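Local structure of hypothetical protein PH0495 (Pyrococcus horikoshii, 1X3L) at residues F318-V322 and A431-K436; T352-L358 and V381-K387. The protein catalyses the magnesium-dependent transfer of phosphate from ATP to D-glycerate, giving 2-phosphoglycerate, and can also draw phosphate from other nucleotides or pyrophosphate. One frame throughout, in Å; residues are numbered along the deposited sequence.

Contact 1. Residues F318-V322 and A431-K436; sequences FEPPV and AIVTSK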
loop_
_atom_site.group_PDB
_atom_site.type_symbol
_atom_site.label_atom_id
_atom_site.label_comp_id
_atom_site.label_asym_id
_atom_site.label_seq_id
_atom_site.Cartn_x
_atom_site.Cartn_y
_atom_site.Cartn_z
ATOM N N PHE A 318 -11.545 22.873 15.961
ATOM C CA PHE A 318 -11.521 23.740 14.781
ATOM C C PHE A 318 -12.896 24.365 14.555
ATOM O O PHE A 318 -13.911 23.798 14.955
ATOM C CB PHE A 318 -11.167 22.946 13.516
ATOM C CG PHE A 318 -9.977 22.050 13.663
ATOM C CD1 PHE A 318 -10.130 20.667 13.634
ATOM C CD2 PHE A 318 -8.698 22.583 13.813
ATOM C CE1 PHE A 318 -9.027 19.822 13.749
ATOM C CE2 PHE A 318 -7.589 21.747 13.928
ATOM C CZ PHE A 318 -7.757 20.359 13.896
ATOM N N GLU A 319 -12.922 25.527 13.908
ATOM C CA GLU A 319 -14.173 26.214 13.585
ATOM C C GLU A 319 -14.620 25.783 12.189
ATOM O O GLU A 319 -13.806 25.728 11.269
ATOM C CB GLU A 319 -13.969 27.736 13.554
ATOM C CG GLU A 319 -13.712 28.416 14.895
ATOM C CD GLU A 319 -14.947 28.479 15.781
ATOM O OE1 GLU A 319 -16.067 28.218 15.283
ATOM O OE2 GLU A 319 -14.796 28.802 16.981
ATOM N N PRO A 320 -15.917 25.466 12.008
ATOM C CA PRO A 320 -16.380 25.061 10.672
ATOM C C PRO A 320 -16.286 26.314 9.791
ATOM O O PRO A 320 -16.232 27.424 10.314
ATOM C CB PRO A 320 -17.836 24.658 10.906
ATOM C CG PRO A 320 -17.903 24.344 12.379
ATOM C CD PRO A 320 -17.009 25.385 12.993
ATOM N N PRO A 321 -16.264 26.160 8.454
ATOM C CA PRO A 321 -16.318 24.918 7.676
ATOM C C PRO A 321 -14.963 24.239 7.719
ATOM O O PRO A 321 -13.936 24.868 7.463
ATOM C CB PRO A 321 -16.678 25.403 6.277
ATOM C CG PRO A 321 -15.952 26.715 6.197
ATOM C CD PRO A 321 -16.233 27.335 7.559
ATOM N N VAL A 322 -14.953 22.951 8.032
ATOM C CA VAL A 322 -13.688 22.254 8.135
ATOM C C VAL A 322 -13.764 20.821 7.642
ATOM O O VAL A 322 -14.834 20.210 7.628
ATOM C CB VAL A 322 -13.199 22.296 9.605
ATOM C CG1 VAL A 322 -14.216 21.602 10.507
ATOM C CG2 VAL A 322 -11.825 21.662 9.736
ATOM N N ALA A 431 -14.139 13.599 7.322
ATOM C CA ALA A 431 -15.223 14.182 8.106
ATOM C C ALA A 431 -15.381 15.647 7.708
ATOM O O ALA A 431 -14.432 16.429 7.770
ATOM C CB ALA A 431 -14.925 14.066 9.605
ATOM N N ILE A 432 -16.585 16.020 7.293
ATOM C CA ILE A 432 -16.833 17.388 6.868
ATOM C C ILE A 432 -17.865 18.077 7.743
ATOM O O ILE A 432 -18.923 17.519 8.020
ATOM C CB ILE A 432 -17.348 17.433 5.409
ATOM C CG1 ILE A 432 -16.372 16.704 4.483
ATOM C CG2 ILE A 432 -17.539 18.881 4.970
ATOM C CD1 ILE A 432 -16.910 16.485 3.082
ATOM N N VAL A 433 -17.544 19.284 8.199
ATOM C CA VAL A 433 -18.489 20.071 8.988
ATOM C C VAL A 433 -18.577 21.413 8.264
ATOM O O VAL A 433 -17.591 22.136 8.155
ATOM C CB VAL A 433 -18.014 20.294 10.433
ATOM C CG1 VAL A 433 -19.095 21.031 11.219
ATOM C CG2 VAL A 433 -17.703 18.960 11.099
ATOM N N THR A 434 -19.757 21.732 7.748
ATOM C CA THR A 434 -19.931 22.973 7.008
ATOM C C THR A 434 -20.442 24.124 7.861
ATOM O O THR A 434 -20.283 25.287 7.499
ATOM C CB THR A 434 -20.892 22.767 5.825
ATOM O OG1 THR A 434 -22.122 22.209 6.300
ATOM C CG2 THR A 434 -20.281 21.816 4.804
ATOM N N SER A 435 -21.039 23.811 9.002
ATOM C CA SER A 435 -21.576 24.861 9.856
ATOM C C SER A 435 -21.849 24.356 11.265
ATOM O O SER A 435 -22.021 23.156 11.475
ATOM C CB SER A 435 -22.870 25.398 9.237
ATOM O OG SER A 435 -23.428 26.428 10.026
ATOM N N LYS A 436 -21.882 25.277 12.227
ATOM C CA LYS A 436 -22.155 24.927 13.618
ATOM C C LYS A 436 -23.661 24.801 13.847
ATOM O O LYS A 436 -24.427 25.321 13.006
ATOM C CB LYS A 436 -21.589 25.995 14.559
ATOM C CG LYS A 436 -20.073 26.091 14.563
ATOM C CD LYS A 436 -19.585 27.234 15.444
ATOM C CE LYS A 436 -20.023 27.054 16.890
ATOM N NZ LYS A 436 -19.516 28.146 17.766
#
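V322 and V433 face each other as an antiparallel hydrogen-bonded pair, each giving its N-H to the other's carbonyl: V322 N reaches V433 O at 2.8 Å, and V433 N reaches V322 O at 2.9 Å in an almost straight bond (174°). Their side chains leave the sheet on the same face and lie side by side, CG1 of V322 resting 4.0 Å from CB of V433. Two CA-H groups add to the grip on the carbonyl oxygens. CA of P321 comes within 3.1 Å of V433 O, while CA of I432 approaches V322 O.

Beyond this pair the ladder cannot continue by the same means, because P320 and P321 have no N-H to offer. P320 makes its contact through its ring, by apolar packing. CG of P320 sits 3.7 Å from CG1 of V433, which chi1 of -176° swings opposite the backbone N, and CD of P320 packs 3.5 Å from CG of K436, the ring crossing the lysine chain at about a right angle. The cis peptide before P321 turns the chain as it enters strand 322-328; in a six-stranded mixed sheet, strand 427-435 lies between 322-328 and 359-366, antiparallel to both. At the exposed margin, OE1 of E319 and NZ of K436 stand 4.3 Å apart, opposite charges too distant for a salt bridge but perhaps still attractive.

Helix 297-314 lies over the face carrying the two valines, where V322, V433 and the P320 ring give I311 an apolar surface; beta-branched valine also suits an extended strand. On P321, I432 and T434 packs F284, and helix 6-20 reaches I432 and T434 through I6.

Contact 2. Residues T352-L358 and V381-K387; sequences TRKISDL and VDGTTYK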
loop_
_atom_site.group_PDB
_atom_site.type_symbol
_atom_site.label_atom_id
_atom_site.label_comp_id
_atom_site.label_asym_id
_atom_site.label_seq_id
_atom_site.Cartn_x
_atom_site.Cartn_y
_atom_site.Cartn_z
ATOM N N THR A 352 -23.189 7.624 12.837
ATOM C CA THR A 352 -24.484 8.248 12.541
ATOM C C THR A 352 -25.212 8.904 13.707
ATOM O O THR A 352 -25.735 10.009 13.565
ATOM C CB THR A 352 -25.485 7.260 11.884
ATOM O OG1 THR A 352 -25.698 6.133 12.747
ATOM C CG2 THR A 352 -24.961 6.790 10.530
ATOM N N ARG A 353 -25.258 8.245 14.860
ATOM C CA ARG A 353 -25.973 8.825 15.988
ATOM C C ARG A 353 -25.344 10.112 16.505
ATOM O O ARG A 353 -26.045 11.088 16.774
ATOM C CB ARG A 353 -26.098 7.819 17.135
ATOM C CG ARG A 353 -27.028 8.311 18.248
ATOM C CD ARG A 353 -27.562 7.165 19.095
ATOM N NE ARG A 353 -28.699 7.579 19.917
ATOM C CZ ARG A 353 -29.507 6.735 20.557
ATOM N NH1 ARG A 353 -29.306 5.424 20.474
ATOM N NH2 ARG A 353 -30.521 7.200 21.277
ATOM N N LYS A 354 -24.023 10.129 16.627
ATOM C CA LYS A 354 -23.351 11.321 17.125
ATOM C C LYS A 354 -23.416 12.525 16.194
ATOM O O LYS A 354 -23.300 13.656 16.656
ATOM C CB LYS A 354 -21.891 11.007 17.468
ATOM C CG LYS A 354 -21.708 10.430 18.875
ATOM C CD LYS A 354 -20.255 10.079 19.146
ATOM C CE LYS A 354 -20.049 9.624 20.581
ATOM N NZ LYS A 354 -20.197 10.737 21.548
ATOM N N ILE A 355 -23.598 12.308 14.892
ATOM C CA ILE A 355 -23.658 13.449 13.982
ATOM C C ILE A 355 -25.082 13.765 13.544
ATOM O O ILE A 355 -25.297 14.603 12.666
ATOM C CB ILE A 355 -22.774 13.254 12.708
ATOM C CG1 ILE A 355 -23.360 12.164 11.807
ATOM C CG2 ILE A 355 -21.334 12.904 13.114
ATOM C CD1 ILE A 355 -22.698 12.099 10.426
ATOM N N SER A 356 -26.049 13.092 14.160
ATOM C CA SER A 356 -27.456 13.314 13.847
ATOM C C SER A 356 -27.822 14.793 14.002
ATOM O O SER A 356 -27.476 15.429 14.999
ATOM C CB SER A 356 -28.341 12.468 14.770
ATOM O OG SER A 356 -29.711 12.624 14.440
ATOM N N ASP A 357 -28.515 15.330 13.001
ATOM C CA ASP A 357 -28.952 16.726 12.994
ATOM C C ASP A 357 -27.852 17.774 12.813
ATOM O O ASP A 357 -28.112 18.975 12.901
ATOM C CB ASP A 357 -29.749 17.042 14.264
ATOM C CG ASP A 357 -31.074 16.307 14.314
ATOM O OD1 ASP A 357 -31.762 16.259 13.271
ATOM O OD2 ASP A 357 -31.433 15.785 15.393
ATOM N N LEU A 358 -26.625 17.334 12.562
ATOM C CA LEU A 358 -25.537 18.280 12.353
ATOM C C LEU A 358 -25.304 18.477 10.852
ATOM O O LEU A 358 -25.671 17.622 10.040
ATOM C CB LEU A 358 -24.249 17.772 13.017
ATOM C CG LEU A 358 -24.327 17.505 14.523
ATOM C CD1 LEU A 358 -22.987 16.979 15.027
ATOM C CD2 LEU A 358 -24.708 18.788 15.249
ATOM N N VAL A 381 -22.318 8.753 5.321
ATOM C CA VAL A 381 -23.465 9.176 6.109
ATOM C C VAL A 381 -23.409 10.667 6.399
ATOM O O VAL A 381 -22.342 11.278 6.354
ATOM C CB VAL A 381 -23.494 8.428 7.469
ATOM C CG1 VAL A 381 -23.653 6.920 7.249
ATOM C CG2 VAL A 381 -22.197 8.702 8.232
ATOM N N ASP A 382 -24.560 11.259 6.692
ATOM C CA ASP A 382 -24.600 12.674 7.021
ATOM C C ASP A 382 -25.497 12.894 8.229
ATOM O O ASP A 382 -25.905 11.932 8.882
ATOM C CB ASP A 382 -25.082 13.509 5.827
ATOM C CG ASP A 382 -26.428 13.059 5.293
ATOM O OD1 ASP A 382 -27.311 12.725 6.111
ATOM O OD2 ASP A 382 -26.602 13.048 4.054
ATOM N N GLY A 383 -25.795 14.157 8.526
ATOM C CA GLY A 383 -26.629 14.484 9.673
ATOM C C GLY A 383 -28.080 14.031 9.608
ATOM O O GLY A 383 -28.807 14.115 10.606
ATOM N N THR A 384 -28.516 13.549 8.450
ATOM C CA THR A 384 -29.895 13.090 8.312
ATOM C C THR A 384 -29.998 11.571 8.393
ATOM O O THR A 384 -31.093 11.027 8.543
ATOM C CB THR A 384 -30.499 13.483 6.960
ATOM O OG1 THR A 384 -29.947 12.645 5.939
ATOM C CG2 THR A 384 -30.205 14.940 6.638
ATOM N N THR A 385 -28.861 10.891 8.296
ATOM C CA THR A 385 -28.854 9.432 8.285
ATOM C C THR A 385 -29.457 8.707 9.483
ATOM O O THR A 385 -30.259 7.787 9.308
ATOM C CB THR A 385 -27.437 8.891 8.062
ATOM O OG1 THR A 385 -26.880 9.487 6.879
ATOM C CG2 THR A 385 -27.484 7.379 7.877
ATOM N N TYR A 386 -29.079 9.101 10.694
ATOM C CA TYR A 386 -29.607 8.429 11.869
ATOM C C TYR A 386 -31.138 8.374 11.848
ATOM O O TYR A 386 -31.729 7.305 11.993
ATOM C CB TYR A 386 -29.131 9.119 13.149
ATOM C CG TYR A 386 -29.485 8.335 14.391
ATOM C CD1 TYR A 386 -28.939 7.073 14.616
ATOM C CD2 TYR A 386 -30.402 8.830 15.318
ATOM C CE1 TYR A 386 -29.301 6.318 15.731
ATOM C CE2 TYR A 386 -30.773 8.082 16.438
ATOM C CZ TYR A 386 -30.220 6.827 16.635
ATOM O OH TYR A 386 -30.594 6.072 17.724
ATOM N N LYS A 387 -31.778 9.521 11.646
ATOM C CA LYS A 387 -33.233 9.558 11.630
ATOM C C LYS A 387 -33.848 8.755 10.492
ATOM O O LYS A 387 -34.951 8.220 10.634
ATOM C CB LYS A 387 -33.727 11.008 11.619
ATOM C CG LYS A 387 -33.508 11.683 12.976
ATOM C CD LYS A 387 -34.088 13.095 13.073
ATOM C CE LYS A 387 -33.879 13.649 14.489
ATOM N NZ LYS A 387 -34.381 15.042 14.670
HETATM O O HOH W 1 -26.917 10.909 11.434
HETATM O O HOH W 2 -30.473 11.996 11.779
#
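The aliphatic part of R353 lies over one face of the Y386 ring, its CG 4.0 Å from the ring centroid and 16° off the normal, a CH-pi contact. CG of Y386 is opposite its backbone N (chi1 -171°), which sends the ring toward 352-358, alongside the extended R353 chain. The two side chains point the same way, with guanidinium and ring planes 28° apart; Y386 OH sits over one guanidinium face, at a poor angle for a hydrogen bond. OG1 of T352 meets the ring edge but bonds to L349 O, whereas CG2 of T352 turns inward, 3.5 Å from CG1 of V381 and close to CG2 of T385.

Strand 378-382 passes here into helix 385-391 through a capping box: T385 OG1 accepts from D382 N at 2.9 Å, and D382 OD1 accepts, weakly, from T385 N. OD1 also caps T384 N at 2.8 Å. Both side chains are short and polar, able to reach back to a backbone N-H at the helix start, while R7 binds the other aspartate oxygen. G383, lacking a side chain, lets its CA nestle against both I355 O and L358 O. Its own carbonyl receives D357 N at 2.7 Å, on a lone pair in the carbonyl plane.

Two waters complete the joint. One donates to T352 O and D382 O and accepts from Y386 N; the other links S356 OG, G383 O and K387 N. Thus water satisfies two N-H groups of the helix's first turn. Between the exposed D357 and K387, NZ of K387 lies 3.1 Å from OD2 of D357 and engages the syn lone pairs of both oxygens, a shared grip that would favour the charged forms of lysine and carboxylate.

In the fold
Contacts 1 and 2 belong to the same mixed sheet, their centres 15 Å apart and their nearest atoms about 6 Å apart, so they do not touch. Strand 359-366 lies between them: it pairs with strand 427-435 of contact 1 and with strand 378-382 of contact 2. Backbone hydrogen bonds join E359 to T434, L361 to I432 and I362 to V381. Helix 297-314 serves both, with I311 packing on contact 1 and V308 and A312 on I355 and L358 of contact 2. The contact centres are about 30 and 32 Å from the chain centre, away from K58, the substrate-binding lysine inferred by similarity.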